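Local structure of uncharacterized protein (Porphyromonas gingivalis, 1ZBS) at residues Cys123-Gly127 with Arg128-Ala132; Gln162-Glu165 with Gly166-Glu169; Ala180-Ile183 with Glu184-Arg188; Asp222-Val225 with Arg226-Arg230. The protein is of unknown function but has an ASKHA-type nucleotide-binding fold and probably acts as an ATP-dependent sugar kinase, putatively on N-acetylglucosamine. All blocks are in the same frame, centred on the assembly; numbering follows the deposited sequence.

In the fold
The four contacts show how pairing within one continuous stretch changes its chemistry with its surroundings. Contacts 1, 3 and 4 are partly buried. Contact 1 closes the hairpin at the edge of the second five-stranded sheet, and contact 4 lies in the C-terminal part of helix 210-229, packed on that sheet; their centres lie about 16 Å apart and both combine buried aromatic packing with backbone bonds. Contacts 2 and 3 belong to successive helices across the chain's centre from contact 1. Contact 2, at the surface, starts a helix with direct and water-mediated bonds and nearby acids, whereas contact 3 shares its hydrophobic side between its own chain and the second subunit, which contact 4 also touches.

Contact 1 (Cys123-Gly127 with Arg128-Ala132); sequences CLFDG and REIKA
The beta hairpin of strands 120-125 and 130-133, at the edge of the second five-stranded sheet, is closed by a loop in which Asp126 holds the backbone of Arg128 and Glu129. Its carboxylate oxygen Asp126 OD2 accepts Arg128 N at 2.8 Å nearly head-on, while Glu129 N, 3.2 Å from the same Asp126 OD2, approaches from above the carboxylate plane. Placing CG between the backbone N and the carbonyl carbon (chi1 75°) turns the acid back over the loop, and the long bond from Asp126 N to Glu129 O (3.3 Å) closes the ring of contacts. Farther along, Lys131 and Ala132 both face Leu124, a classic beta bulge: Lys131 N donates to Leu124 O at 2.8 Å, and Leu124 N to Ala132 O at 2.7 Å. The extra residue shifts the pairing, so that Leu124 lies across from Ala132 on one face, CB against CB, and Phe125 across from Ile130 on the other, where both pack on Leu99 of helix 97-105. The Phe125 ring reaches under the loop, with Arg128 N over one face and CE2 only 3.2 Å from Glu129 N. The methylenes of Lys131 run past Asp126, bringing CE within 3.2 Å of OD1.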
loop_
_atom_site.group_PDB
_atom_site.type_symbol
_atom_site.label_atom_id
_atom_site.label_comp_id
_atom_site.label_asym_id
_atom_site.label_seq_id
_atom_site.Cartn_x
_atom_site.Cartn_y
_atom_site.Cartn_z
ATOM N N CYS A 123 -1.038 22.324 -2.687
ATOM C CA CYS A 123 -0.445 23.212 -3.673
ATOM C C CYS A 123 -0.283 24.609 -3.098
ATOM O O CYS A 123 -1.010 25.017 -2.189
ATOM C CB CYS A 123 -1.331 23.307 -4.911
ATOM S SG CYS A 123 -2.830 24.289 -4.641
ATOM N N LEU A 124 0.681 25.338 -3.634
ATOM C CA LEU A 124 0.904 26.705 -3.215
ATOM C C LEU A 124 0.215 27.490 -4.326
ATOM O O LEU A 124 0.522 27.292 -5.504
ATOM C CB LEU A 124 2.402 27.020 -3.188
ATOM C CG LEU A 124 2.941 28.047 -2.180
ATOM C CD1 LEU A 124 4.176 28.707 -2.796
ATOM C CD2 LEU A 124 1.899 29.096 -1.840
ATOM N N PHE A 125 -0.736 28.345 -3.956
ATOM C CA PHE A 125 -1.489 29.157 -4.921
ATOM C C PHE A 125 -0.995 30.596 -4.818
ATOM O O PHE A 125 -0.812 31.102 -3.716
ATOM C CB PHE A 125 -2.986 29.112 -4.584
ATOM C CG PHE A 125 -3.879 29.574 -5.703
ATOM C CD1 PHE A 125 -4.944 30.438 -5.456
ATOM C CD2 PHE A 125 -3.671 29.126 -7.003
ATOM C CE1 PHE A 125 -5.789 30.847 -6.495
ATOM C CE2 PHE A 125 -4.509 29.528 -8.046
ATOM C CZ PHE A 125 -5.568 30.391 -7.789
ATOM N N ASP A 126 -0.770 31.265 -5.947
ATOM C CA ASP A 126 -0.300 32.654 -5.893
ATOM C C ASP A 126 -1.442 33.621 -6.118
ATOM O O ASP A 126 -1.244 34.838 -6.159
ATOM C CB ASP A 126 0.816 32.911 -6.914
ATOM C CG ASP A 126 0.314 33.008 -8.353
ATOM O OD1 ASP A 126 1.177 33.060 -9.265
ATOM O OD2 ASP A 126 -0.918 33.040 -8.599
ATOM N N GLY A 127 -2.642 33.070 -6.258
ATOM C CA GLY A 127 -3.805 33.907 -6.462
ATOM C C GLY A 127 -4.449 33.744 -7.820
ATOM O O GLY A 127 -5.599 34.122 -7.990
ATOM N N ARG A 128 -3.728 33.211 -8.799
ATOM C CA ARG A 128 -4.329 33.033 -10.114
ATOM C C ARG A 128 -4.002 31.646 -10.638
ATOM O O ARG A 128 -4.797 31.030 -11.350
ATOM C CB ARG A 128 -3.836 34.106 -11.103
ATOM C CG ARG A 128 -4.912 34.580 -12.111
ATOM C CD ARG A 128 -5.311 36.053 -11.870
ATOM N NE ARG A 128 -6.570 36.454 -12.515
ATOM C CZ ARG A 128 -7.776 35.994 -12.171
ATOM N NH1 ARG A 128 -8.866 36.411 -12.815
ATOM N NH2 ARG A 128 -7.893 35.115 -11.181
ATOM N N GLU A 129 -2.829 31.144 -10.277
ATOM C CA GLU A 129 -2.432 29.820 -10.725
ATOM C C GLU A 129 -1.510 29.166 -9.711
ATOM O O GLU A 129 -0.908 29.842 -8.873
ATOM C CB GLU A 129 -1.756 29.919 -12.092
ATOM C CG GLU A 129 -0.526 30.803 -12.116
ATOM C CD GLU A 129 -0.215 31.320 -13.512
ATOM O OE1 GLU A 129 -0.145 30.501 -14.455
ATOM O OE2 GLU A 129 -0.037 32.548 -13.663
ATOM N N ILE A 130 -1.421 27.840 -9.793
ATOM C CA ILE A 130 -0.592 27.064 -8.885
ATOM C C ILE A 130 0.886 27.280 -9.150
ATOM O O ILE A 130 1.356 27.148 -10.281
ATOM C CB ILE A 130 -0.885 25.558 -8.994
ATOM C CG1 ILE A 130 -2.356 25.284 -8.686
ATOM C CG2 ILE A 130 -0.015 24.796 -8.012
ATOM C CD1 ILE A 130 -2.764 23.844 -8.903
ATOM N N LYS A 131 1.616 27.607 -8.090
ATOM C CA LYS A 131 3.044 27.840 -8.195
ATOM C C LYS A 131 3.876 26.627 -7.819
ATOM O O LYS A 131 4.980 26.456 -8.329
ATOM C CB LYS A 131 3.450 29.033 -7.322
ATOM C CG LYS A 131 3.253 30.390 -7.994
ATOM C CD LYS A 131 4.211 30.550 -9.174
ATOM C CE LYS A 131 4.186 31.958 -9.751
ATOM N NZ LYS A 131 5.408 32.225 -10.571
ATOM N N ALA A 132 3.358 25.796 -6.920
ATOM C CA ALA A 132 4.082 24.605 -6.481
ATOM C C ALA A 132 3.111 23.513 -6.024
ATOM O O ALA A 132 2.075 23.811 -5.435
ATOM C CB ALA A 132 5.046 24.965 -5.355
#

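Contact 2 (Gln162-Glu165 with Gly166-Glu169); sequences QMPE and GLCE
Met163 and Leu167 meet where a loop enters helix 167-174, with Gly166 at the N-cap position, and the turn has one packed side and one loose side. On the packed side a single methyl does the work: Leu167 CD2 sits 3.6 Å from Met163 CB, and the bent selenomethionine chain continues past it, CG and SE also within touching distance. Leu167 carries its CG anti to the backbone N (chi1 -169°), which directs this methyl back toward the loop, where Pro164 CD flanks it at 4.1 Å. Leu158 of helix 147-159 and His206 also touch Leu167, while Met163 reaches Ala211 and Val212 of helix 210-229, so the pair ties the helix start to its neighbours.

The outer side is polar. Glu165 folds back with its carboxylate beside the Gly166 backbone, and Glu165 OE2 comes to 3.4 Å from Glu169 OE2, the two planes nearly perpendicular at 81°. Two acids this near would probably disfavour full charge on both. Gly166 itself has a positive phi of 96°, a backbone shape that glycine adopts readily. Between the two sides, Pro164 O accepts Leu167 N at 3.3 Å from above the carbonyl plane. A water 2.6 Å from Pro164 O gives that oxygen a second bond, and in turn accepts Cys168 N at 2.9 Å.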
loop_
_atom_site.group_PDB
_atom_site.type_symbol
_atom_site.label_atom_id
_atom_site.label_comp_id
_atom_site.label_asym_id
_atom_site.label_seq_id
_atom_site.Cartn_x
_atom_site.Cartn_y
_atom_site.Cartn_z
ATOM N N GLN A 162 -3.977 -3.882 18.044
ATOM C CA GLN A 162 -3.445 -2.658 18.626
ATOM C C GLN A 162 -4.569 -1.750 19.117
ATOM O O GLN A 162 -4.318 -0.670 19.654
ATOM C CB GLN A 162 -2.563 -1.929 17.612
ATOM C CG GLN A 162 -1.384 -2.766 17.140
ATOM C CD GLN A 162 -0.554 -3.313 18.296
ATOM O OE1 GLN A 162 -0.401 -4.528 18.444
ATOM N NE2 GLN A 162 -0.021 -2.422 19.118
HETATM N N MSE A 163 -5.808 -2.200 18.943
HETATM C CA MSE A 163 -6.976 -1.440 19.376
HETATM C C MSE A 163 -7.621 -2.112 20.602
HETATM O O MSE A 163 -7.325 -3.264 20.913
HETATM C CB MSE A 163 -7.993 -1.350 18.228
HETATM C CG MSE A 163 -7.525 -0.562 16.999
HETATM SE SE MSE A 163 -7.473 1.370 17.269
HETATM C CE MSE A 163 -5.703 1.760 16.578
ATOM N N PRO A 164 -8.505 -1.397 21.323
ATOM C CA PRO A 164 -9.144 -2.006 22.497
ATOM C C PRO A 164 -9.823 -3.329 22.144
ATOM O O PRO A 164 -10.195 -3.551 20.991
ATOM C CB PRO A 164 -10.138 -0.934 22.933
ATOM C CG PRO A 164 -9.412 0.328 22.591
ATOM C CD PRO A 164 -8.899 0.016 21.195
ATOM N N GLU A 165 -9.975 -4.205 23.136
ATOM C CA GLU A 165 -10.600 -5.513 22.935
ATOM C C GLU A 165 -12.031 -5.338 22.456
ATOM O O GLU A 165 -12.787 -4.531 23.000
ATOM C CB GLU A 165 -10.592 -6.313 24.249
ATOM C CG GLU A 165 -10.871 -7.833 24.128
ATOM C CD GLU A 165 -12.330 -8.189 23.808
ATOM O OE1 GLU A 165 -13.247 -7.711 24.514
ATOM O OE2 GLU A 165 -12.551 -8.970 22.857
ATOM N N GLY A 166 -12.393 -6.098 21.428
ATOM C CA GLY A 166 -13.738 -6.025 20.887
ATOM C C GLY A 166 -13.916 -5.115 19.681
ATOM O O GLY A 166 -14.798 -5.360 18.859
ATOM N N LEU A 167 -13.095 -4.074 19.562
ATOM C CA LEU A 167 -13.215 -3.144 18.439
ATOM C C LEU A 167 -13.077 -3.865 17.111
ATOM O O LEU A 167 -13.807 -3.583 16.157
ATOM C CB LEU A 167 -12.157 -2.039 18.521
ATOM C CG LEU A 167 -12.320 -0.846 17.565
ATOM C CD1 LEU A 167 -13.716 -0.257 17.706
ATOM C CD2 LEU A 167 -11.268 0.215 17.868
ATOM N N CYS A 168 -12.139 -4.799 17.046
ATOM C CA CYS A 168 -11.926 -5.536 15.813
ATOM C C CYS A 168 -13.194 -6.285 15.456
ATOM O O CYS A 168 -13.714 -6.145 14.351
ATOM C CB CYS A 168 -10.764 -6.520 15.972
ATOM S SG CYS A 168 -10.295 -7.337 14.436
ATOM N N GLU A 169 -13.698 -7.073 16.402
ATOM C CA GLU A 169 -14.910 -7.842 16.171
ATOM C C GLU A 169 -16.100 -6.929 15.883
ATOM O O GLU A 169 -16.983 -7.284 15.107
ATOM C CB GLU A 169 -15.215 -8.748 17.371
ATOM C CG GLU A 169 -14.159 -9.818 17.635
ATOM C CD GLU A 169 -13.077 -9.352 18.595
ATOM O OE1 GLU A 169 -12.442 -8.311 18.329
ATOM O OE2 GLU A 169 -12.863 -10.030 19.620
HETATM O O HOH W 1 -9.929 -5.052 18.854
#

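Contact 3 (Ala180-Ile183 with Glu184-Arg188); sequences ADII and ESVYR
Asp181 O is gripped twice by Ser185, once by the backbone and once by the side chain. Ser185 N donates at 2.9 Å to Asp181 O in the regular helical bond, and the hydroxyl Ser185 OG adds a second at 3.2 Å from Asp181 O, reaching it from above the carbonyl plane. With OG beside its own backbone N (chi1 -59°), the hydroxyl leans back along the helix toward the preceding turn. Asp181 and Glu184 run alongside one another and point the same way, their carboxylates turned by 24° and Asp181 OD1 lying 3.9 Å from Glu184 OE1; such proximity would probably raise the pKa of one or both, though modestly.

These are the i to i+3 and i to i+4 pairings of an alpha helix, here helix 179-188, whose other flank is hydrophobic. Ile182 CG2 lies 4.1 Å from Val186 CG2, the two side chains side by side and pointing the same way. Ile183 crosses Tyr187 obliquely: its CD1 touches ring atom CE2 at 3.6 Å, while Ile183 O sits near the ring plane, 3.0 Å from Tyr187 CD2. Leu141 of the second subunit packs on Ile182, Ile183 and Val186, and Tyr187 OH hydrogen-bonds to Leu137 O, Ile140 N and Leu141 N of that subunit. Val186 CG1 lies over one face of the Tyr187 ring, toward its rim.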
loop_
_atom_site.group_PDB
_atom_site.type_symbol
_atom_site.label_atom_id
_atom_site.label_comp_id
_atom_site.label_asym_id
_atom_site.label_seq_id
_atom_site.Cartn_x
_atom_site.Cartn_y
_atom_site.Cartn_z
ATOM N N ALA A 180 -9.521 -12.498 5.687
ATOM C CA ALA A 180 -9.289 -12.949 4.321
ATOM C C ALA A 180 -10.029 -12.089 3.281
ATOM O O ALA A 180 -9.485 -11.825 2.203
ATOM C CB ALA A 180 -9.668 -14.430 4.173
ATOM N N ASP A 181 -11.248 -11.638 3.586
ATOM C CA ASP A 181 -11.974 -10.788 2.622
ATOM C C ASP A 181 -11.230 -9.455 2.446
ATOM O O ASP A 181 -11.136 -8.926 1.333
ATOM C CB ASP A 181 -13.418 -10.493 3.075
ATOM C CG ASP A 181 -14.276 -11.744 3.178
ATOM O OD1 ASP A 181 -14.150 -12.636 2.314
ATOM O OD2 ASP A 181 -15.096 -11.826 4.122
ATOM N N ILE A 182 -10.707 -8.915 3.543
ATOM C CA ILE A 182 -9.973 -7.658 3.479
ATOM C C ILE A 182 -8.741 -7.821 2.573
ATOM O O ILE A 182 -8.488 -6.981 1.702
ATOM C CB ILE A 182 -9.595 -7.186 4.907
ATOM C CG1 ILE A 182 -10.885 -6.866 5.673
ATOM C CG2 ILE A 182 -8.693 -5.958 4.857
ATOM C CD1 ILE A 182 -10.702 -6.478 7.113
ATOM N N ILE A 183 -8.004 -8.915 2.740
ATOM C CA ILE A 183 -6.827 -9.169 1.909
ATOM C C ILE A 183 -7.230 -9.257 0.440
ATOM O O ILE A 183 -6.586 -8.670 -0.434
ATOM C CB ILE A 183 -6.123 -10.487 2.307
ATOM C CG1 ILE A 183 -5.542 -10.355 3.710
ATOM C CG2 ILE A 183 -5.000 -10.810 1.324
ATOM C CD1 ILE A 183 -4.583 -9.205 3.853
ATOM N N GLU A 184 -8.301 -10.000 0.176
ATOM C CA GLU A 184 -8.811 -10.162 -1.182
ATOM C C GLU A 184 -9.155 -8.795 -1.812
ATOM O O GLU A 184 -8.697 -8.485 -2.915
ATOM C CB GLU A 184 -10.040 -11.100 -1.166
ATOM C CG GLU A 184 -10.880 -11.118 -2.459
ATOM C CD GLU A 184 -12.121 -12.006 -2.368
ATOM O OE1 GLU A 184 -12.797 -12.011 -1.300
ATOM O OE2 GLU A 184 -12.456 -12.690 -3.374
ATOM N N SER A 185 -9.916 -7.963 -1.103
ATOM C CA SER A 185 -10.303 -6.647 -1.637
ATOM C C SER A 185 -9.129 -5.686 -1.806
ATOM O O SER A 185 -9.068 -4.927 -2.771
ATOM C CB SER A 185 -11.349 -5.986 -0.735
ATOM O OG SER A 185 -12.509 -6.791 -0.634
ATOM N N VAL A 186 -8.203 -5.718 -0.859
ATOM C CA VAL A 186 -7.043 -4.851 -0.908
ATOM C C VAL A 186 -6.028 -5.239 -1.976
ATOM O O VAL A 186 -5.519 -4.380 -2.699
ATOM C CB VAL A 186 -6.344 -4.813 0.469
ATOM C CG1 VAL A 186 -4.997 -4.122 0.364
ATOM C CG2 VAL A 186 -7.223 -4.072 1.471
ATOM N N TYR A 187 -5.755 -6.531 -2.111
ATOM C CA TYR A 187 -4.749 -6.986 -3.069
ATOM C C TYR A 187 -5.221 -7.587 -4.394
ATOM O O TYR A 187 -4.447 -7.629 -5.341
ATOM C CB TYR A 187 -3.825 -7.987 -2.365
ATOM C CG TYR A 187 -3.181 -7.439 -1.109
ATOM C CD1 TYR A 187 -1.968 -6.748 -1.165
ATOM C CD2 TYR A 187 -3.784 -7.616 0.141
ATOM C CE1 TYR A 187 -1.370 -6.252 -0.007
ATOM C CE2 TYR A 187 -3.193 -7.126 1.304
ATOM C CZ TYR A 187 -1.985 -6.445 1.219
ATOM O OH TYR A 187 -1.386 -5.949 2.357
ATOM N N ARG A 188 -6.472 -8.035 -4.474
ATOM C CA ARG A 188 -6.955 -8.661 -5.707
ATOM C C ARG A 188 -8.272 -8.112 -6.256
ATOM O O ARG A 188 -8.938 -8.753 -7.070
ATOM C CB ARG A 188 -7.094 -10.175 -5.498
ATOM C CG ARG A 188 -5.882 -10.988 -5.929
ATOM C CD ARG A 188 -5.167 -11.654 -4.752
ATOM N NE ARG A 188 -6.090 -12.322 -3.827
ATOM C CZ ARG A 188 -5.734 -12.778 -2.626
ATOM N NH1 ARG A 188 -6.636 -13.358 -1.838
ATOM N NH2 ARG A 188 -4.474 -12.653 -2.214
HETATM O O HOH W 2 -7.472 -13.729 0.486
#

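Contact 4 (Asp222-Val225 with Arg226-Arg230); sequences DFLV and RNVLR
Phe223 and Asn227 make the aromatic part of this contact, one turn apart on helix 210-229. Asn227 CB stands over the ring face, 4.0 Å from the centroid of Phe223 in a CH-pi contact, and the amide plane is turned only 23° from the ring. Phe223 CG is anti to the backbone N (chi1 168°), a torsion that carries the ring forward along the helix, to lie against Asn227.

Apolar packing continues on the buried side. Val228 CG2 meets Leu224 CD2 at 3.7 Å, the two side chains running alongside each other, and also touches Phe223 CE1 at 4.0 Å. Leu238 of strand 238-241 receives both Leu224 and Val228.

Charge pairing is looser. Asp222 and Arg226 lie side by side, but Asp222 OD2 is 3.9 Å from Arg226 NH1 and well out of the guanidinium plane, so only charge acts between them. The firmer partner of the arginine is Glu144, bridged through NE; Glu144 also accepts Asn227 ND2, while Asn227 OD1 takes a bond from Lys160 of the second subunit.

Among the backbone bonds, Arg226 N to Asp222 O at 3.0 Å is regular. Beyond it, Leu224 O accepts two good donors from opposite faces of its plane, Val228 N at 2.7 Å and Leu229 N at 3.0 Å, besides a weak bond from Asn227 N. The bond from Leu229 N, spanning five residues, marks the wider pi-type turn in the last part of helix 210-229, packed against the sheet.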
loop_
_atom_site.group_PDB
_atom_site.type_symbol
_atom_site.label_atom_id
_atom_site.label_comp_id
_atom_site.label_asym_id
_atom_site.label_seq_id
_atom_site.Cartn_x
_atom_site.Cartn_y
_atom_site.Cartn_z
ATOM N N ASP A 222 1.472 14.143 9.723
ATOM C CA ASP A 222 2.331 13.630 8.668
ATOM C C ASP A 222 2.046 14.336 7.356
ATOM O O ASP A 222 2.959 14.629 6.582
ATOM C CB ASP A 222 2.085 12.134 8.457
ATOM C CG ASP A 222 3.233 11.285 8.923
ATOM O OD1 ASP A 222 3.165 10.761 10.057
ATOM O OD2 ASP A 222 4.211 11.147 8.149
ATOM N N PHE A 223 0.766 14.570 7.088
ATOM C CA PHE A 223 0.389 15.250 5.861
ATOM C C PHE A 223 0.989 16.652 5.838
ATOM O O PHE A 223 1.569 17.065 4.830
ATOM C CB PHE A 223 -1.132 15.330 5.710
ATOM C CG PHE A 223 -1.576 16.262 4.614
ATOM C CD1 PHE A 223 -1.907 17.582 4.904
ATOM C CD2 PHE A 223 -1.619 15.836 3.290
ATOM C CE1 PHE A 223 -2.263 18.468 3.886
ATOM C CE2 PHE A 223 -1.973 16.712 2.260
ATOM C CZ PHE A 223 -2.299 18.033 2.558
ATOM N N LEU A 224 0.870 17.380 6.942
ATOM C CA LEU A 224 1.416 18.735 6.993
ATOM C C LEU A 224 2.923 18.723 6.784
ATOM O O LEU A 224 3.458 19.450 5.940
ATOM C CB LEU A 224 1.094 19.392 8.336
ATOM C CG LEU A 224 -0.395 19.646 8.546
ATOM C CD1 LEU A 224 -0.646 20.148 9.961
ATOM C CD2 LEU A 224 -0.875 20.656 7.514
ATOM N N VAL A 225 3.598 17.880 7.554
ATOM C CA VAL A 225 5.040 17.760 7.474
ATOM C C VAL A 225 5.560 17.527 6.052
ATOM O O VAL A 225 6.353 18.316 5.539
ATOM C CB VAL A 225 5.545 16.609 8.373
ATOM C CG1 VAL A 225 7.058 16.461 8.231
ATOM C CG2 VAL A 225 5.181 16.890 9.835
ATOM N N ARG A 226 5.099 16.456 5.415
ATOM C CA ARG A 226 5.557 16.099 4.073
ATOM C C ARG A 226 4.831 16.760 2.911
ATOM O O ARG A 226 5.167 16.511 1.751
ATOM C CB ARG A 226 5.461 14.591 3.904
ATOM C CG ARG A 226 6.000 13.832 5.094
ATOM C CD ARG A 226 5.241 12.539 5.275
ATOM N NE ARG A 226 5.587 11.539 4.276
ATOM C CZ ARG A 226 6.469 10.563 4.480
ATOM N NH1 ARG A 226 7.093 10.463 5.646
ATOM N NH2 ARG A 226 6.705 9.666 3.530
ATOM N N ASN A 227 3.840 17.597 3.198
ATOM C CA ASN A 227 3.092 18.224 2.111
ATOM C C ASN A 227 2.929 19.739 2.202
ATOM O O ASN A 227 2.759 20.403 1.179
ATOM C CB ASN A 227 1.701 17.565 1.994
ATOM C CG ASN A 227 1.780 16.075 1.670
ATOM O OD1 ASN A 227 2.012 15.691 0.526
ATOM N ND2 ASN A 227 1.592 15.231 2.681
ATOM N N VAL A 228 2.981 20.289 3.412
ATOM C CA VAL A 228 2.804 21.732 3.595
ATOM C C VAL A 228 4.064 22.477 4.053
ATOM O O VAL A 228 4.415 23.512 3.488
ATOM C CB VAL A 228 1.669 22.021 4.616
ATOM C CG1 VAL A 228 1.515 23.522 4.833
ATOM C CG2 VAL A 228 0.373 21.419 4.117
ATOM N N LEU A 229 4.740 21.963 5.075
ATOM C CA LEU A 229 5.929 22.633 5.575
ATOM C C LEU A 229 6.898 23.052 4.476
ATOM O O LEU A 229 7.361 24.199 4.438
ATOM C CB LEU A 229 6.658 21.749 6.577
ATOM C CG LEU A 229 5.976 21.583 7.933
ATOM C CD1 LEU A 229 6.988 20.961 8.879
ATOM C CD2 LEU A 229 5.501 22.934 8.476
ATOM N N ARG A 230 7.186 22.116 3.577
ATOM C CA ARG A 230 8.118 22.334 2.469
ATOM C C ARG A 230 7.833 23.548 1.593
ATOM O O ARG A 230 8.661 23.920 0.761
ATOM C CB ARG A 230 8.186 21.075 1.594
ATOM C CG ARG A 230 9.125 19.991 2.145
ATOM C CD ARG A 230 10.569 20.483 2.120
ATOM N NE ARG A 230 11.566 19.421 2.319
ATOM C CZ ARG A 230 12.864 19.571 2.052
ATOM N NH1 ARG A 230 13.319 20.726 1.569
ATOM N NH2 ARG A 230 13.714 18.584 2.289
#